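Local coordinates for pyruvate kinase (Toxoplasma gondii, PDB 3GG8), which catalyses the last step of glycolysis, transferring phosphate from phosphoenolpyruvate to ADP to give pyruvate and ATP, at residues C[128-133]-C[147-152]; C[155-160]-C[164-169]; C[402-407]-C[503-508]. All blocks are in the same frame, centred on the assembly; numbering follows the deposited sequence.

Contact 1 (C[128-133]-C[147-152]); sequences IVTDYN and ALPQSV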
loop_
_atom_site.group_PDB
_atom_site.type_symbol
_atom_site.label_atom_id
_atom_site.label_comp_id
_atom_site.label_asym_id
_atom_site.label_seq_id
_atom_site.Cartn_x
_atom_site.Cartn_y
_atom_site.Cartn_z
ATOM N N ILE C 128 -44.771 -27.511 -29.178
ATOM C CA ILE C 128 -43.626 -27.513 -30.074
ATOM C C ILE C 128 -43.201 -28.939 -30.353
ATOM O O ILE C 128 -42.770 -29.647 -29.454
ATOM C CB ILE C 128 -42.451 -26.679 -29.536
ATOM C CG1 ILE C 128 -42.892 -25.233 -29.307
ATOM C CG2 ILE C 128 -41.242 -26.733 -30.513
ATOM C CD1 ILE C 128 -41.821 -24.366 -28.697
ATOM N N VAL C 129 -43.321 -29.349 -31.612
ATOM C CA VAL C 129 -43.038 -30.735 -32.015
ATOM C C VAL C 129 -41.656 -30.906 -32.651
ATOM O O VAL C 129 -41.023 -29.930 -33.070
ATOM C CB VAL C 129 -44.130 -31.317 -32.976
ATOM C CG1 VAL C 129 -45.547 -31.135 -32.399
ATOM C CG2 VAL C 129 -44.021 -30.720 -34.386
ATOM N N THR C 130 -41.225 -32.163 -32.734
ATOM C CA THR C 130 -39.923 -32.543 -33.254
ATOM C C THR C 130 -39.970 -32.929 -34.760
ATOM O O THR C 130 -38.936 -32.980 -35.418
ATOM C CB THR C 130 -39.318 -33.685 -32.362
ATOM O OG1 THR C 130 -38.588 -33.113 -31.261
ATOM C CG2 THR C 130 -38.394 -34.604 -33.153
ATOM N N ASP C 131 -41.163 -33.192 -35.297
ATOM C CA ASP C 131 -41.336 -33.464 -36.739
ATOM C C ASP C 131 -41.237 -32.167 -37.539
ATOM O O ASP C 131 -42.167 -31.361 -37.552
ATOM C CB ASP C 131 -42.677 -34.175 -37.014
ATOM C CG ASP C 131 -42.883 -34.527 -38.496
ATOM O OD1 ASP C 131 -43.954 -35.074 -38.830
ATOM O OD2 ASP C 131 -41.995 -34.273 -39.324
ATOM N N TYR C 132 -40.105 -31.982 -38.217
ATOM C CA TYR C 132 -39.810 -30.720 -38.877
ATOM C C TYR C 132 -40.576 -30.541 -40.187
ATOM O O TYR C 132 -40.575 -29.455 -40.753
ATOM C CB TYR C 132 -38.293 -30.518 -39.043
ATOM C CG TYR C 132 -37.885 -29.052 -39.198
ATOM C CD1 TYR C 132 -37.988 -28.165 -38.131
ATOM C CD2 TYR C 132 -37.416 -28.557 -40.415
ATOM C CE1 TYR C 132 -37.630 -26.828 -38.259
ATOM C CE2 TYR C 132 -37.054 -27.199 -40.559
ATOM C CZ TYR C 132 -37.168 -26.350 -39.471
ATOM O OH TYR C 132 -36.813 -25.019 -39.586
ATOM N N ASN C 133 -41.254 -31.603 -40.630
ATOM C CA ASN C 133 -42.158 -31.557 -41.786
ATOM C C ASN C 133 -43.525 -30.939 -41.459
ATOM O O ASN C 133 -44.288 -30.584 -42.358
ATOM C CB ASN C 133 -42.384 -32.970 -42.349
ATOM C CG ASN C 133 -41.171 -33.522 -43.082
ATOM O OD1 ASN C 133 -40.267 -32.781 -43.483
ATOM N ND2 ASN C 133 -41.144 -34.830 -43.256
ATOM N N ALA C 147 -33.603 -33.283 -30.346
ATOM C CA ALA C 147 -33.441 -33.634 -28.940
ATOM C C ALA C 147 -34.055 -32.604 -27.983
ATOM O O ALA C 147 -33.813 -32.668 -26.788
ATOM C CB ALA C 147 -31.956 -33.827 -28.615
ATOM N N LEU C 148 -34.843 -31.661 -28.492
ATOM C CA LEU C 148 -35.542 -30.704 -27.607
ATOM C C LEU C 148 -36.261 -31.334 -26.387
ATOM O O LEU C 148 -36.072 -30.875 -25.244
ATOM C CB LEU C 148 -36.505 -29.802 -28.403
ATOM C CG LEU C 148 -37.313 -28.755 -27.630
ATOM C CD1 LEU C 148 -36.395 -27.696 -26.997
ATOM C CD2 LEU C 148 -38.386 -28.119 -28.505
ATOM N N PRO C 149 -37.095 -32.366 -26.612
ATOM C CA PRO C 149 -37.874 -32.887 -25.477
ATOM C C PRO C 149 -37.020 -33.611 -24.435
ATOM O O PRO C 149 -37.466 -33.818 -23.301
ATOM C CB PRO C 149 -38.857 -33.866 -26.136
ATOM C CG PRO C 149 -38.789 -33.592 -27.606
ATOM C CD PRO C 149 -37.396 -33.103 -27.855
ATOM N N GLN C 150 -35.800 -33.973 -24.827
ATOM C CA GLN C 150 -34.829 -34.612 -23.945
ATOM C C GLN C 150 -33.746 -33.628 -23.450
ATOM O O GLN C 150 -32.725 -34.038 -22.901
ATOM C CB GLN C 150 -34.180 -35.800 -24.670
ATOM C CG GLN C 150 -35.128 -37.008 -24.911
ATOM C CD GLN C 150 -35.989 -36.861 -26.166
ATOM O OE1 GLN C 150 -35.496 -36.494 -27.230
ATOM N NE2 GLN C 150 -37.282 -37.168 -26.039
ATOM N N SER C 151 -33.970 -32.334 -23.649
ATOM C CA SER C 151 -33.018 -31.311 -23.232
ATOM C C SER C 151 -33.698 -30.364 -22.254
ATOM O O SER C 151 -33.121 -29.920 -21.261
ATOM C CB SER C 151 -32.510 -30.531 -24.451
ATOM O OG SER C 151 -31.962 -31.404 -25.432
ATOM N N VAL C 152 -34.951 -30.081 -22.565
ATOM C CA VAL C 152 -35.800 -29.160 -21.838
ATOM C C VAL C 152 -36.642 -29.948 -20.816
ATOM O O VAL C 152 -36.935 -31.137 -21.022
ATOM C CB VAL C 152 -36.612 -28.324 -22.896
ATOM C CG1 VAL C 152 -38.089 -28.559 -22.822
ATOM C CG2 VAL C 152 -36.229 -26.856 -22.867
#
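Ile-128 turns CG1 back beside its own backbone N (chi1 -58°), which leaves the CG2 branch directed at segment 147-152, and Leu-148 carries CG anti to its backbone N (chi1 180°) and then bends at chi2 (65°), bringing CD2 forward. The two meet at about a right angle, methyl against methyl: CG2 of Ile-128 lies 3.8 Å from CD2 of Leu-148. Two residues on, Thr-130 puts its hydroxyl against the Pro-149 ring, with OG1 3.6 Å from CD and nearly as close to CG. OG1 also has a polar partner, a weak hydrogen bond to Gly-146 O. This is the lid, or B domain, of the pyruvate kinase fold, inserted in the catalytic barrel; here strand 125-129 runs out into a loop, and segment 147-152 folds against its end. That segment keeps its shape through a compact set of internal bonds. Ser-151 OG donates to Ala-147 O over 2.6 Å, from above the carbonyl plane, while Leu-148 O accepts from the backbone N atoms of both Ser-151 and Val-152. Beyond Thr-130 the chain turns away in an Asx turn, Asn-133 N reaching Asp-131 OD2 at 3.1 Å from above the carboxylate plane.

Contact 2 (C[155-160]-C[164-169]); sequences GNTILI and SLSVKV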
loop_
_atom_site.group_PDB
_atom_site.type_symbol
_atom_site.label_atom_id
_atom_site.label_comp_id
_atom_site.label_asym_id
_atom_site.label_seq_id
_atom_site.Cartn_x
_atom_site.Cartn_y
_atom_site.Cartn_z
ATOM N N GLY C 155 -40.759 -26.083 -16.567
ATOM C CA GLY C 155 -40.248 -24.946 -15.814
ATOM C C GLY C 155 -39.195 -24.183 -16.584
ATOM O O GLY C 155 -39.001 -22.980 -16.349
ATOM N N ASN C 156 -38.524 -24.885 -17.502
ATOM C CA ASN C 156 -37.574 -24.282 -18.442
ATOM C C ASN C 156 -38.224 -23.214 -19.323
ATOM O O ASN C 156 -39.402 -23.298 -19.655
ATOM C CB ASN C 156 -36.952 -25.343 -19.363
ATOM C CG ASN C 156 -35.704 -25.991 -18.781
ATOM O OD1 ASN C 156 -35.643 -27.217 -18.630
ATOM N ND2 ASN C 156 -34.703 -25.182 -18.457
ATOM N N THR C 157 -37.432 -22.232 -19.730
ATOM C CA THR C 157 -37.901 -21.205 -20.640
ATOM C C THR C 157 -37.328 -21.427 -22.043
ATOM O O THR C 157 -36.146 -21.738 -22.188
ATOM C CB THR C 157 -37.535 -19.806 -20.100
ATOM O OG1 THR C 157 -38.282 -19.562 -18.900
ATOM C CG2 THR C 157 -37.857 -18.731 -21.118
ATOM N N ILE C 158 -38.171 -21.297 -23.065
ATOM C CA ILE C 158 -37.699 -21.284 -24.454
ATOM C C ILE C 158 -38.013 -19.939 -25.105
ATOM O O ILE C 158 -39.169 -19.489 -25.085
ATOM C CB ILE C 158 -38.333 -22.405 -25.326
ATOM C CG1 ILE C 158 -38.043 -23.793 -24.772
ATOM C CG2 ILE C 158 -37.838 -22.314 -26.772
ATOM C CD1 ILE C 158 -38.893 -24.871 -25.442
ATOM N N LEU C 159 -36.985 -19.317 -25.682
ATOM C CA LEU C 159 -37.120 -18.060 -26.429
ATOM C C LEU C 159 -37.189 -18.291 -27.940
ATOM O O LEU C 159 -36.455 -19.131 -28.492
ATOM C CB LEU C 159 -35.971 -17.102 -26.094
ATOM C CG LEU C 159 -36.210 -15.993 -25.065
ATOM C CD1 LEU C 159 -36.709 -16.538 -23.754
ATOM C CD2 LEU C 159 -34.941 -15.205 -24.846
ATOM N N ILE C 160 -38.074 -17.543 -28.598
ATOM C CA ILE C 160 -38.350 -17.698 -30.030
ATOM C C ILE C 160 -38.297 -16.347 -30.736
ATOM O O ILE C 160 -38.830 -15.360 -30.224
ATOM C CB ILE C 160 -39.730 -18.357 -30.269
ATOM C CG1 ILE C 160 -39.772 -19.741 -29.624
ATOM C CG2 ILE C 160 -40.038 -18.450 -31.764
ATOM C CD1 ILE C 160 -41.171 -20.275 -29.392
ATOM N N SER C 164 -38.393 -12.623 -29.075
ATOM C CA SER C 164 -39.706 -12.031 -29.338
ATOM C C SER C 164 -40.746 -12.623 -28.413
ATOM O O SER C 164 -41.459 -11.907 -27.705
ATOM C CB SER C 164 -40.154 -12.394 -30.754
ATOM O OG SER C 164 -40.070 -11.316 -31.636
ATOM N N LEU C 165 -40.842 -13.951 -28.479
ATOM C CA LEU C 165 -41.820 -14.722 -27.736
ATOM C C LEU C 165 -41.068 -15.570 -26.737
ATOM O O LEU C 165 -40.024 -16.159 -27.064
ATOM C CB LEU C 165 -42.635 -15.605 -28.684
ATOM C CG LEU C 165 -43.579 -16.670 -28.117
ATOM C CD1 LEU C 165 -44.791 -16.081 -27.377
ATOM C CD2 LEU C 165 -44.030 -17.563 -29.244
ATOM N N SER C 166 -41.603 -15.602 -25.520
ATOM C CA SER C 166 -41.075 -16.412 -24.448
ATOM C C SER C 166 -42.140 -17.400 -23.983
ATOM O O SER C 166 -43.252 -16.999 -23.613
ATOM C CB SER C 166 -40.624 -15.529 -23.294
ATOM O OG SER C 166 -40.224 -16.320 -22.197
ATOM N N VAL C 167 -41.804 -18.688 -24.033
ATOM C CA VAL C 167 -42.692 -19.730 -23.528
ATOM C C VAL C 167 -42.047 -20.471 -22.344
ATOM O O VAL C 167 -40.827 -20.683 -22.320
ATOM C CB VAL C 167 -43.161 -20.722 -24.642
ATOM C CG1 VAL C 167 -43.910 -19.985 -25.764
ATOM C CG2 VAL C 167 -41.990 -21.514 -25.220
ATOM N N LYS C 168 -42.870 -20.826 -21.353
ATOM C CA LYS C 168 -42.433 -21.690 -20.250
ATOM C C LYS C 168 -42.867 -23.120 -20.564
ATOM O O LYS C 168 -44.017 -23.346 -20.956
ATOM C CB LYS C 168 -43.046 -21.234 -18.913
ATOM C CG LYS C 168 -42.236 -21.619 -17.658
ATOM C CD LYS C 168 -43.130 -22.001 -16.468
ATOM C CE LYS C 168 -43.530 -20.806 -15.582
ATOM N NZ LYS C 168 -42.396 -20.277 -14.742
ATOM N N VAL C 169 -41.954 -24.076 -20.399
ATOM C CA VAL C 169 -42.256 -25.498 -20.635
ATOM C C VAL C 169 -43.163 -26.067 -19.527
ATOM O O VAL C 169 -42.851 -25.965 -18.343
ATOM C CB VAL C 169 -40.965 -26.371 -20.780
ATOM C CG1 VAL C 169 -41.319 -27.838 -20.967
ATOM C CG2 VAL C 169 -40.097 -25.890 -21.937
#
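Ile-158 presents a ridge of carbon that two valines of segment 164-169 fit around. Val-167 CG2, in the crowded position between its own backbone N and carbonyl carbon (chi1 -59°), presses on CB of Ile-158 at 3.8 Å, while Val-169 CG2 rests on CD1 at the far end of the same isoleucine. CG2 of Val-169 sits in the dip between that CD1 and Asn-156, 4.1 Å from CB of Asn-156. Further along this face Ile-160 and Leu-165 run alongside each other in the same direction, with CD1 of Ile-160 3.9 Å from CD2 of Leu-165 and touching Val-167 CG2 more loosely. The reverse face, with Thr-157, Leu-159, Ser-166 and Lys-168, is more mixed in polarity. OG of Ser-166 points into the notch where CG2 of Thr-157 and CD1 of Leu-159 come together, 3.5 Å from the threonine methyl, and the stem of Lys-168 passes close to Gly-155 O. Between the two faces runs an antiparallel hairpin, with Ile-158 and Val-167 a hydrogen-bonded pair: Ile-158 N reaches Val-167 O at 2.8 Å, and Val-167 N returns a bond to Ile-158 O. At the turn end a classic beta bulge sets two residues, Ser-164 and Leu-165, opposite the single Ile-160. In the lid-domain sheet the hairpin is flanked by strand 176-181, which Leu-165, Val-167 and Val-169 touch, and on the Ile-158 and Leu-159 side by the short strand 193-194; Arg-324 of the second subunit packs on Ser-166.

Contact 3 (C[402-407]-C[503-508]); sequences VETAEC and NLLKVL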
loop_
_atom_site.group_PDB
_atom_site.type_symbol
_atom_site.label_atom_id
_atom_site.label_comp_id
_atom_site.label_asym_id
_atom_site.label_seq_id
_atom_site.Cartn_x
_atom_site.Cartn_y
_atom_site.Cartn_z
ATOM N N VAL C 402 7.369 -1.762 -17.994
ATOM C CA VAL C 402 6.264 -0.827 -17.783
ATOM C C VAL C 402 6.593 0.184 -16.659
ATOM O O VAL C 402 6.489 1.401 -16.856
ATOM C CB VAL C 402 4.955 -1.601 -17.505
ATOM C CG1 VAL C 402 3.799 -0.650 -17.227
ATOM C CG2 VAL C 402 4.635 -2.539 -18.675
ATOM N N GLU C 403 7.014 -0.335 -15.504
ATOM C CA GLU C 403 7.516 0.463 -14.382
ATOM C C GLU C 403 8.616 1.439 -14.758
ATOM O O GLU C 403 8.574 2.604 -14.374
ATOM C CB GLU C 403 8.087 -0.447 -13.295
ATOM C CG GLU C 403 7.081 -1.097 -12.385
ATOM C CD GLU C 403 7.730 -2.000 -11.333
ATOM O OE1 GLU C 403 8.979 -1.966 -11.182
ATOM O OE2 GLU C 403 6.981 -2.743 -10.646
ATOM N N THR C 404 9.625 0.940 -15.465
ATOM C CA THR C 404 10.784 1.749 -15.848
ATOM C C THR C 404 10.395 2.810 -16.868
ATOM O O THR C 404 10.848 3.958 -16.761
ATOM C CB THR C 404 11.931 0.875 -16.377
ATOM O OG1 THR C 404 12.249 -0.110 -15.387
ATOM C CG2 THR C 404 13.183 1.716 -16.647
ATOM N N ALA C 405 9.552 2.419 -17.840
ATOM C CA ALA C 405 9.031 3.347 -18.849
ATOM C C ALA C 405 8.370 4.544 -18.193
ATOM O O ALA C 405 8.609 5.689 -18.581
ATOM C CB ALA C 405 8.042 2.656 -19.767
ATOM N N GLU C 406 7.530 4.260 -17.206
ATOM C CA GLU C 406 6.880 5.293 -16.397
ATOM C C GLU C 406 7.907 6.109 -15.604
ATOM O O GLU C 406 7.836 7.336 -15.542
ATOM C CB GLU C 406 5.860 4.623 -15.470
ATOM C CG GLU C 406 5.418 5.423 -14.262
ATOM C CD GLU C 406 4.680 6.689 -14.637
ATOM O OE1 GLU C 406 3.848 6.640 -15.574
ATOM O OE2 GLU C 406 4.938 7.732 -13.986
ATOM N N CYS C 407 8.871 5.419 -15.015
ATOM C CA CYS C 407 9.861 6.054 -14.165
ATOM C C CYS C 407 10.734 7.066 -14.926
ATOM O O CYS C 407 11.013 8.148 -14.413
ATOM C CB CYS C 407 10.714 4.977 -13.505
ATOM S SG CYS C 407 11.418 5.441 -11.943
ATOM N N ASN C 503 15.850 -12.809 -21.012
ATOM C CA ASN C 503 15.028 -11.618 -21.180
ATOM C C ASN C 503 15.749 -10.310 -20.885
ATOM O O ASN C 503 16.324 -10.138 -19.816
ATOM C CB ASN C 503 13.772 -11.725 -20.314
ATOM C CG ASN C 503 12.733 -12.638 -20.911
ATOM O OD1 ASN C 503 11.789 -12.170 -21.545
ATOM N ND2 ASN C 503 12.905 -13.951 -20.735
ATOM N N LEU C 504 15.676 -9.386 -21.836
ATOM C CA LEU C 504 16.447 -8.152 -21.808
ATOM C C LEU C 504 15.551 -6.939 -21.627
ATOM O O LEU C 504 14.406 -6.925 -22.056
ATOM C CB LEU C 504 17.228 -8.008 -23.116
ATOM C CG LEU C 504 18.030 -6.728 -23.388
ATOM C CD1 LEU C 504 19.359 -6.704 -22.603
ATOM C CD2 LEU C 504 18.287 -6.560 -24.893
ATOM N N LEU C 505 16.091 -5.915 -20.990
ATOM C CA LEU C 505 15.416 -4.640 -20.901
ATOM C C LEU C 505 16.498 -3.594 -21.037
ATOM O O LEU C 505 17.425 -3.545 -20.245
ATOM C CB LEU C 505 14.669 -4.515 -19.570
ATOM C CG LEU C 505 13.894 -3.253 -19.147
ATOM C CD1 LEU C 505 13.092 -3.591 -17.910
ATOM C CD2 LEU C 505 14.797 -2.087 -18.842
ATOM N N LYS C 506 16.383 -2.773 -22.071
ATOM C CA LYS C 506 17.324 -1.694 -22.313
ATOM C C LYS C 506 16.620 -0.353 -22.222
ATOM O O LYS C 506 15.500 -0.201 -22.689
ATOM C CB LYS C 506 17.914 -1.821 -23.709
ATOM C CG LYS C 506 19.091 -2.717 -23.819
ATOM C CD LYS C 506 20.051 -2.187 -24.873
ATOM C CE LYS C 506 20.926 -3.308 -25.444
ATOM N NZ LYS C 506 22.120 -2.804 -26.192
ATOM N N VAL C 507 17.289 0.635 -21.641
ATOM C CA VAL C 507 16.796 2.001 -21.724
ATOM C C VAL C 507 17.797 2.789 -22.549
ATOM O O VAL C 507 18.996 2.791 -22.269
ATOM C CB VAL C 507 16.542 2.655 -20.346
ATOM C CG1 VAL C 507 15.887 4.026 -20.529
ATOM C CG2 VAL C 507 15.659 1.765 -19.480
ATOM N N LEU C 508 17.302 3.436 -23.592
ATOM C CA LEU C 508 18.177 4.179 -24.490
ATOM C C LEU C 508 17.561 5.520 -24.899
ATOM O O LEU C 508 16.334 5.694 -24.859
ATOM C CB LEU C 508 18.585 3.311 -25.703
ATOM C CG LEU C 508 17.554 2.406 -26.380
#
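The C-terminal alpha/beta domain of pyruvate kinase carries a mixed sheet, and here the last turns of helix 393-407 pack on its final strand, 502-509. A single helix residue, Thr-404, makes the contact, meeting Leu-505 and Val-507, alternate residues on the strand face turned to the helix. The side chains of Thr-404 and Val-507 meet at a slant, touching through one methyl of each, and the join is small and apolar. The strand's other face looks toward helix 465-478, where Lys-506 NZ forms a salt bridge with Asp-466. Residues 503-507 pair in an antiparallel ladder with a strand of the third subunit, which continues the sheet from one subunit into the next, and Thr-404 itself packs on Ala-400 of that subunit. With OG1 beside its backbone N (chi1 -55°), Thr-404 bonds its hydroxyl to Ala-400 O of its own helix and keeps CG2 for the strand. That methyl lies 3.8 Å from CG2 of Val-507, and OG1 stands 4.4 Å from CD1 of Leu-505.

In the fold
Contacts 1 and 2 share the lid-domain sheet and touch each other: Val-152 CG1 meets Val-169 CG2 at 3.5 Å, and Leu-148 and Ile-128 reach Ile-158 and Ile-160, making one continuous apolar patch. Contact 3 belongs to the alpha/beta domain on the opposite side of the chain's centre, with its centre about 61 Å from that of contact 1. Chemistry follows place. Contact 2 is a backbone-bonded hairpin, partly buried, with one more open face; contacts 1 and 3 are buried, small and held across their segments by side-chain packing. Contact 3 also lies where its strand is paired with a neighbouring subunit, whereas contact 1 is touched by no other chain of the assembly.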